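Local coordinates for protein Trypsin/chymotrypsin inhibitor (Alocasia macrorrhizos, PDB 5YCZ) that inhibits the serine proteases trypsin and alpha-chymotrypsin as a homodimeric plant Kunitz-type inhibitor with a beta-trefoil fold, at residues A[3-7]-A[128-132]; A[14-20]-A[54-60]; A[75-79]-A[87-91]. The contacts are given in a common frame with arbitrary orientation. Numbering follows the deposited sequence.

Contact 1: residues A[3-7]-A[128-132]; sequences PVLDV and PRDYQ
Tyr131 is the residue to place first. Its CA-to-CB bond points toward 3-7, and with chi1 m and chi2 near -95° the ring reaches the backbone there, where Leu5 N donates a hydrogen bond to Tyr131 OH at 3.0 Å (154°). Val4, chi1 t, lays its CG1 over one face of that ring, a CH-pi contact 3.5 Å from the centroid and 14° off the normal. Residues 3-6 are extended without belonging to a strand, and at Val7 the backbone turns to helical angles (-62/-30). In this beta-trefoil the N-terminal segment packs beside residues 129-131, leading into strand 131-135, and strand 176-180 ties the two together: Val7 bonds to Phe178 through the backbone, and Tyr131 to Ile176. Arg129, the second large contributor, is the residue nearest Leu5 (CA to CA 6.8 Å). Its backbone sits at -126/71, following a cis peptide bond before Pro128. It also points toward 3-7, and its chi1 m, chi2 t, chi3 m chain passes beside Leu5, where Leu5 CB meets Arg129 CD at 3.5 Å; Asp6 O lies 3.4 Å from Arg129 CD. Leu5 itself is m,t, with its CD1 at the edge of the Arg129 guanidinium.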
# COMPACT_ATOMS: atom_id res chain seq x y z
N PRO A 3 -0.84 -12.72 20.50
CA PRO A 3 -0.54 -11.72 19.48
C PRO A 3 0.94 -11.42 19.44
O PRO A 3 1.73 -11.81 20.31
CB PRO A 3 -1.34 -10.49 19.93
CG PRO A 3 -1.53 -10.67 21.37
CD PRO A 3 -1.61 -12.16 21.61
N VAL A 4 1.32 -10.76 18.40
CA VAL A 4 2.64 -10.18 18.26
C VAL A 4 2.61 -8.80 18.91
O VAL A 4 1.58 -8.12 18.91
CB VAL A 4 3.03 -10.15 16.77
CG1 VAL A 4 4.43 -9.60 16.57
CG2 VAL A 4 2.90 -11.56 16.16
N LEU A 5 3.71 -8.38 19.51
CA LEU A 5 3.77 -7.09 20.18
C LEU A 5 4.90 -6.23 19.63
O LEU A 5 5.92 -6.75 19.14
CB LEU A 5 3.97 -7.26 21.70
CG LEU A 5 3.24 -8.43 22.35
CD1 LEU A 5 3.68 -8.58 23.81
CD2 LEU A 5 1.74 -8.25 22.24
N ASP A 6 4.74 -4.91 19.76
CA ASP A 6 5.77 -3.97 19.35
C ASP A 6 6.76 -3.78 20.49
O ASP A 6 6.73 -4.50 21.48
CB ASP A 6 5.13 -2.65 18.88
CG ASP A 6 4.10 -2.11 19.86
OD1 ASP A 6 4.26 -2.33 21.07
OD2 ASP A 6 3.13 -1.46 19.40
N VAL A 7 7.69 -2.84 20.33
CA VAL A 7 8.63 -2.53 21.41
C VAL A 7 7.87 -2.02 22.64
O VAL A 7 8.29 -2.23 23.78
CB VAL A 7 9.67 -1.50 20.92
CG1 VAL A 7 10.80 -2.19 20.12
CG2 VAL A 7 8.97 -0.45 20.06
N PRO A 128 13.16 -10.48 25.36
CA PRO A 128 12.12 -9.51 24.94
C PRO A 128 11.02 -9.99 23.99
O PRO A 128 10.33 -11.00 24.21
CB PRO A 128 12.95 -8.42 24.22
CG PRO A 128 14.16 -9.13 23.73
CD PRO A 128 14.48 -10.07 24.85
N ARG A 129 10.83 -9.23 22.92
CA ARG A 129 9.84 -9.52 21.89
C ARG A 129 10.53 -9.56 20.53
O ARG A 129 10.36 -8.65 19.72
CB ARG A 129 8.71 -8.48 21.91
CG ARG A 129 7.74 -8.63 23.09
CD ARG A 129 7.06 -7.30 23.43
NE ARG A 129 7.85 -6.48 24.34
CZ ARG A 129 7.66 -6.43 25.66
NH1 ARG A 129 6.70 -7.16 26.22
NH2 ARG A 129 8.42 -5.65 26.41
N ASP A 130 11.33 -10.60 20.30
CA ASP A 130 11.92 -10.85 19.00
C ASP A 130 11.01 -11.75 18.19
O ASP A 130 10.31 -12.62 18.72
CB ASP A 130 13.29 -11.50 19.12
CG ASP A 130 14.24 -10.66 19.92
OD1 ASP A 130 13.77 -9.69 20.54
OD2 ASP A 130 15.46 -10.98 19.91
N TYR A 131 11.03 -11.55 16.87
CA TYR A 131 10.20 -12.37 16.01
C TYR A 131 10.98 -12.72 14.76
O TYR A 131 12.07 -12.19 14.49
CB TYR A 131 8.89 -11.66 15.67
CG TYR A 131 8.05 -11.33 16.88
CD1 TYR A 131 7.04 -12.19 17.30
CD2 TYR A 131 8.26 -10.16 17.62
CE1 TYR A 131 6.27 -11.89 18.42
CE2 TYR A 131 7.50 -9.86 18.74
CZ TYR A 131 6.51 -10.73 19.14
OH TYR A 131 5.76 -10.44 20.24
N GLN A 132 10.43 -13.66 14.01
CA GLN A 132 10.88 -13.95 12.67
C GLN A 132 9.65 -14.03 11.76
O GLN A 132 8.51 -14.08 12.23
CB GLN A 132 11.66 -15.26 12.61
CG GLN A 132 12.60 -15.48 13.75
CD GLN A 132 12.76 -16.96 14.02
OE1 GLN A 132 11.86 -17.75 13.73
NE2 GLN A 132 13.91 -17.34 14.58

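Contact 2: residues A[14-20]-A[54-60]; sequences RGQLYYA and RPLAFFP
Two 2.8 Å backbone hydrogen bonds fix the register: Tyr18 N to Leu56 O and Leu56 N to Tyr18 O, both nearly straight, making an antiparallel hydrogen-bonded pair with Tyr18 CA and Leu56 CA 5.3 Å apart. The strand segments 18-20 and 55-60 then diverge sharply, their axes 4.6 Å apart at closest and 110° between directions. On the N-terminal side of Tyr18, residues 14-17 run as a loop alongside 57-60. There Gly15 N, at phi/psi 86/-22, donates a hydrogen bond to Phe58 O at 3.2 Å. Arg14, chi1 and chi2 t and chi3 m, lays its guanidinium over Pro60, with a weak bond from Arg14 NH2 to Pro60 O (2.8 Å, 128°); the same NH2 also bonds Asp65 O. At the far end a water bridges Ala20 N (3.1 Å) and Arg54 O (2.8 Å). Around these links sit apolar contacts: Tyr19 CE1 on Pro55 CG at 3.4 Å, Ala20 CB on Leu56 CD1 at 3.7 Å, Leu17 CD1 on Pro55 CB at 4.0 Å, and Tyr18 CB at the edge of the Phe58 ring, 4.3 Å from Phe58 CE2. Strands 18-22 and 55-60 are neighbours in the beta-trefoil. The predicted reactive bond, Leu56-Ala57, has its carbonyl bonded to Tyr18 N and its NH to Met77 O, so in this model it sits within a strand, C=O and N-H both engaged, not in an exposed loop.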
# COMPACT_ATOMS: atom_id res chain seq x y z
N ARG A 14 -4.05 -4.27 12.86
CA ARG A 14 -4.16 -4.51 11.43
C ARG A 14 -4.14 -3.18 10.69
O ARG A 14 -4.88 -2.26 11.04
CB ARG A 14 -5.43 -5.28 11.11
CG ARG A 14 -5.87 -5.14 9.67
CD ARG A 14 -7.29 -5.62 9.48
NE ARG A 14 -7.40 -7.05 9.73
CZ ARG A 14 -7.51 -7.97 8.77
NH1 ARG A 14 -7.53 -7.61 7.48
NH2 ARG A 14 -7.61 -9.25 9.10
N GLY A 15 -3.28 -3.08 9.68
CA GLY A 15 -3.23 -1.93 8.81
C GLY A 15 -2.38 -0.78 9.30
O GLY A 15 -1.98 0.05 8.48
N GLN A 16 -2.10 -0.69 10.60
CA GLN A 16 -1.25 0.40 11.06
C GLN A 16 0.19 0.18 10.61
O GLN A 16 0.59 -0.92 10.23
CB GLN A 16 -1.32 0.53 12.58
CG GLN A 16 -2.73 0.58 13.15
CD GLN A 16 -3.56 1.73 12.63
OE1 GLN A 16 -3.23 2.89 12.84
NE2 GLN A 16 -4.65 1.40 11.93
N LEU A 17 0.99 1.25 10.68
CA LEU A 17 2.33 1.25 10.12
C LEU A 17 3.35 0.89 11.18
O LEU A 17 3.37 1.51 12.24
CB LEU A 17 2.70 2.61 9.54
CG LEU A 17 1.78 3.30 8.54
CD1 LEU A 17 2.57 4.39 7.83
CD2 LEU A 17 1.23 2.30 7.57
N TYR A 18 4.23 -0.07 10.87
CA TYR A 18 5.30 -0.48 11.77
C TYR A 18 6.60 -0.66 10.99
O TYR A 18 6.60 -1.21 9.89
CB TYR A 18 4.96 -1.81 12.48
CG TYR A 18 3.68 -1.82 13.28
CD1 TYR A 18 2.44 -1.91 12.66
CD2 TYR A 18 3.70 -1.77 14.68
CE1 TYR A 18 1.25 -1.91 13.39
CE2 TYR A 18 2.54 -1.78 15.41
CZ TYR A 18 1.32 -1.85 14.76
OH TYR A 18 0.17 -1.85 15.49
N TYR A 19 7.70 -0.21 11.57
CA TYR A 19 9.01 -0.45 11.01
C TYR A 19 9.55 -1.79 11.50
O TYR A 19 9.41 -2.13 12.68
CB TYR A 19 9.99 0.65 11.44
CG TYR A 19 9.70 2.06 10.97
CD1 TYR A 19 9.50 2.35 9.62
CD2 TYR A 19 9.69 3.11 11.88
CE1 TYR A 19 9.25 3.65 9.21
CE2 TYR A 19 9.46 4.42 11.47
CZ TYR A 19 9.24 4.68 10.14
OH TYR A 19 9.00 5.98 9.76
N ALA A 20 10.21 -2.53 10.60
CA ALA A 20 10.81 -3.82 10.95
C ALA A 20 12.29 -3.61 11.26
O ALA A 20 13.16 -3.86 10.43
CB ALA A 20 10.62 -4.84 9.83
N ARG A 54 11.62 1.33 5.79
CA ARG A 54 10.33 1.88 5.40
C ARG A 54 9.21 1.19 6.16
O ARG A 54 9.37 0.05 6.63
CB ARG A 54 10.10 1.73 3.89
CG ARG A 54 10.79 2.80 3.11
CD ARG A 54 10.56 2.58 1.64
NE ARG A 54 11.67 3.10 0.87
CZ ARG A 54 11.66 4.25 0.22
NH1 ARG A 54 10.56 5.02 0.24
NH2 ARG A 54 12.74 4.65 -0.46
N PRO A 55 8.06 1.83 6.28
CA PRO A 55 6.97 1.26 7.09
C PRO A 55 6.30 0.08 6.40
O PRO A 55 6.06 0.09 5.19
CB PRO A 55 5.99 2.42 7.25
CG PRO A 55 6.75 3.65 6.89
CD PRO A 55 7.78 3.22 5.88
N LEU A 56 5.97 -0.93 7.19
CA LEU A 56 5.18 -2.07 6.76
C LEU A 56 3.83 -2.04 7.45
O LEU A 56 3.65 -1.41 8.50
CB LEU A 56 5.89 -3.39 7.08
CG LEU A 56 7.22 -3.58 6.36
CD1 LEU A 56 8.14 -4.42 7.18
CD2 LEU A 56 6.98 -4.22 5.01
N ALA A 57 2.87 -2.74 6.86
CA ALA A 57 1.60 -2.99 7.51
C ALA A 57 1.19 -4.42 7.22
O ALA A 57 1.56 -4.97 6.17
CB ALA A 57 0.52 -2.01 7.05
N PHE A 58 0.45 -5.01 8.15
CA PHE A 58 0.11 -6.43 8.14
C PHE A 58 -1.39 -6.65 8.11
O PHE A 58 -2.16 -5.88 8.68
CB PHE A 58 0.68 -7.13 9.36
CG PHE A 58 2.11 -6.83 9.58
CD1 PHE A 58 3.09 -7.61 8.99
CD2 PHE A 58 2.49 -5.75 10.37
CE1 PHE A 58 4.42 -7.33 9.18
CE2 PHE A 58 3.81 -5.46 10.57
CZ PHE A 58 4.79 -6.24 9.98
N PHE A 59 -1.79 -7.74 7.46
CA PHE A 59 -3.19 -8.01 7.16
C PHE A 59 -3.45 -9.49 7.42
O PHE A 59 -3.19 -10.33 6.55
CB PHE A 59 -3.53 -7.63 5.72
CG PHE A 59 -3.34 -6.18 5.45
CD1 PHE A 59 -2.09 -5.68 5.09
CD2 PHE A 59 -4.40 -5.29 5.59
CE1 PHE A 59 -1.91 -4.31 4.86
CE2 PHE A 59 -4.23 -3.92 5.36
CZ PHE A 59 -2.99 -3.43 4.99
N PRO A 60 -3.94 -9.84 8.61
CA PRO A 60 -4.22 -11.25 8.89
C PRO A 60 -5.22 -11.79 7.89
O PRO A 60 -6.18 -11.11 7.53
CB PRO A 60 -4.80 -11.21 10.31
CG PRO A 60 -4.43 -9.89 10.85
CD PRO A 60 -4.40 -8.97 9.69
O HOH W 1 11.42 -1.30 8.02

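Contact 3: residues A[75-79]-A[87-91]; sequences YIMFP and STVWT
The apolar centre is Trp90, rotamer m with chi2 near 18°, its CA-to-CB bond pointing toward 75-79. Ile76 (m,t) sets CG2 over the face of the five-membered ring, a CH-pi contact 3.8 Å from its centroid, while Ile76 CD1 reaches Trp90 CE3 at 3.6 Å. Phe78, also m, brings CE2 to 3.2 Å from Trp90 NE1, at the indole edge; the two rings lie obliquely, centroids 5.4 Å apart and planes at 37°. Leu56 and Leu30 pack on both Phe78 and Trp90. Away from this cluster Met77 CE meets Val89 CG2 at 3.3 Å. The backbones run antiparallel with a single bridge, Met77 with Val89, CA atoms 4.2 Å apart. Trp90 N donates to Ile76 O at 2.8 Å and Phe78 N to Thr88 O at 3.3 Å, one bond on either side of the bridged pair along the chain. Thr88, chi1 p, points toward 75-79 and donates from OG1 to Phe78 O at 2.7 Å. A water accepts from Ile76 N (3.1 Å) and donates to Trp90 O (2.6 Å). Outside, Val89 packs on Pro81 of the second subunit, and Pro79 on Pro79 of that subunit, so the homodimer interface adjoins the contact. The return segment 87-91 and the aromatic pair are part of the beta-trefoil of the Kunitz (STI) inhibitors, joining strand 74-77 to the hairpin 91-93/98-100.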
# COMPACT_ATOMS: atom_id res chain seq x y z
N TYR A 75 -0.83 -11.21 5.23
CA TYR A 75 -0.15 -10.54 4.14
C TYR A 75 0.66 -9.37 4.68
O TYR A 75 0.34 -8.80 5.74
CB TYR A 75 -1.14 -10.00 3.12
CG TYR A 75 -2.14 -11.02 2.72
CD1 TYR A 75 -1.74 -12.19 2.10
CD2 TYR A 75 -3.49 -10.83 2.97
CE1 TYR A 75 -2.66 -13.14 1.73
CE2 TYR A 75 -4.42 -11.77 2.61
CZ TYR A 75 -4.00 -12.93 1.98
OH TYR A 75 -4.91 -13.90 1.60
N ILE A 76 1.69 -9.01 3.93
CA ILE A 76 2.59 -7.93 4.31
C ILE A 76 2.74 -7.01 3.11
O ILE A 76 2.82 -7.48 1.97
CB ILE A 76 3.97 -8.46 4.75
CG1 ILE A 76 3.83 -9.59 5.76
CG2 ILE A 76 4.84 -7.32 5.32
CD1 ILE A 76 5.14 -10.33 6.06
N MET A 77 2.81 -5.71 3.38
CA MET A 77 3.07 -4.76 2.31
C MET A 77 3.77 -3.52 2.84
O MET A 77 3.77 -3.27 4.05
CB MET A 77 1.78 -4.40 1.57
CG MET A 77 0.66 -3.79 2.41
SD MET A 77 -0.36 -2.64 1.45
CE MET A 77 -0.91 -3.70 0.12
N PHE A 78 4.41 -2.80 1.93
CA PHE A 78 4.84 -1.44 2.19
C PHE A 78 3.72 -0.53 1.67
O PHE A 78 3.57 -0.39 0.44
CB PHE A 78 6.14 -1.13 1.48
CG PHE A 78 7.33 -1.90 1.97
CD1 PHE A 78 8.17 -1.38 2.94
CD2 PHE A 78 7.65 -3.14 1.40
CE1 PHE A 78 9.29 -2.09 3.37
CE2 PHE A 78 8.77 -3.85 1.83
CZ PHE A 78 9.60 -3.32 2.82
N PRO A 79 2.93 0.07 2.53
CA PRO A 79 1.78 0.83 1.99
C PRO A 79 2.20 2.19 1.46
O PRO A 79 1.84 3.25 1.97
CB PRO A 79 0.86 0.94 3.20
CG PRO A 79 1.77 0.92 4.36
CD PRO A 79 3.00 0.12 4.00
N SER A 87 1.92 -4.50 -7.16
CA SER A 87 1.58 -4.24 -5.77
C SER A 87 2.82 -4.37 -4.90
O SER A 87 3.75 -5.11 -5.21
CB SER A 87 0.48 -5.18 -5.28
OG SER A 87 0.94 -6.51 -5.10
N THR A 88 2.84 -3.61 -3.82
CA THR A 88 3.88 -3.73 -2.81
C THR A 88 3.57 -4.82 -1.77
O THR A 88 4.12 -4.78 -0.66
CB THR A 88 4.07 -2.39 -2.12
OG1 THR A 88 2.79 -1.90 -1.70
CG2 THR A 88 4.69 -1.39 -3.09
N VAL A 89 2.69 -5.76 -2.10
CA VAL A 89 2.42 -6.92 -1.26
C VAL A 89 3.55 -7.93 -1.44
O VAL A 89 3.90 -8.28 -2.57
CB VAL A 89 1.07 -7.55 -1.62
CG1 VAL A 89 0.93 -8.90 -0.99
CG2 VAL A 89 -0.07 -6.67 -1.17
N TRP A 90 4.11 -8.40 -0.33
CA TRP A 90 5.17 -9.39 -0.40
C TRP A 90 4.66 -10.69 -0.99
O TRP A 90 3.55 -11.13 -0.68
CB TRP A 90 5.71 -9.69 0.99
CG TRP A 90 6.45 -8.64 1.67
CD1 TRP A 90 6.46 -7.30 1.39
CD2 TRP A 90 7.31 -8.83 2.78
NE1 TRP A 90 7.28 -6.65 2.28
CE2 TRP A 90 7.81 -7.57 3.14
CE3 TRP A 90 7.70 -9.95 3.51
CZ2 TRP A 90 8.69 -7.40 4.19
CZ3 TRP A 90 8.57 -9.79 4.55
CH2 TRP A 90 9.06 -8.52 4.89
N THR A 91 5.49 -11.33 -1.80
CA THR A 91 5.21 -12.68 -2.25
C THR A 91 6.55 -13.38 -2.38
O THR A 91 7.57 -12.74 -2.66
CB THR A 91 4.42 -12.69 -3.58
OG1 THR A 91 4.23 -14.03 -4.05
CG2 THR A 91 5.14 -11.85 -4.63
O HOH W 2 2.10 -10.78 1.45

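How the contacts relate
Contacts 2 and 3 are neighbours in one sheet: strands 55-60 and 74-77 lie side by side, with Ala57 N close to Met77 O (3.0 Å) and Phe59 O to Tyr75 N (2.8 Å), probable hydrogen bonds. All the touching residues of contact 3 are buried, and it combines an aromatic cluster with backbone and threonine hydrogen bonds; the second subunit reaches it more widely than contact 2. Contact 2, partly buried, combines a strand pair with wide side-chain packing. Contact 1 is also partly buried, its centre about 13 Å from the chain's centre against 9 and 8 Å for contacts 2 and 3; a tyrosine hydroxyl does the polar work there, and it touches contact 2 where Asp6 packs on Tyr18.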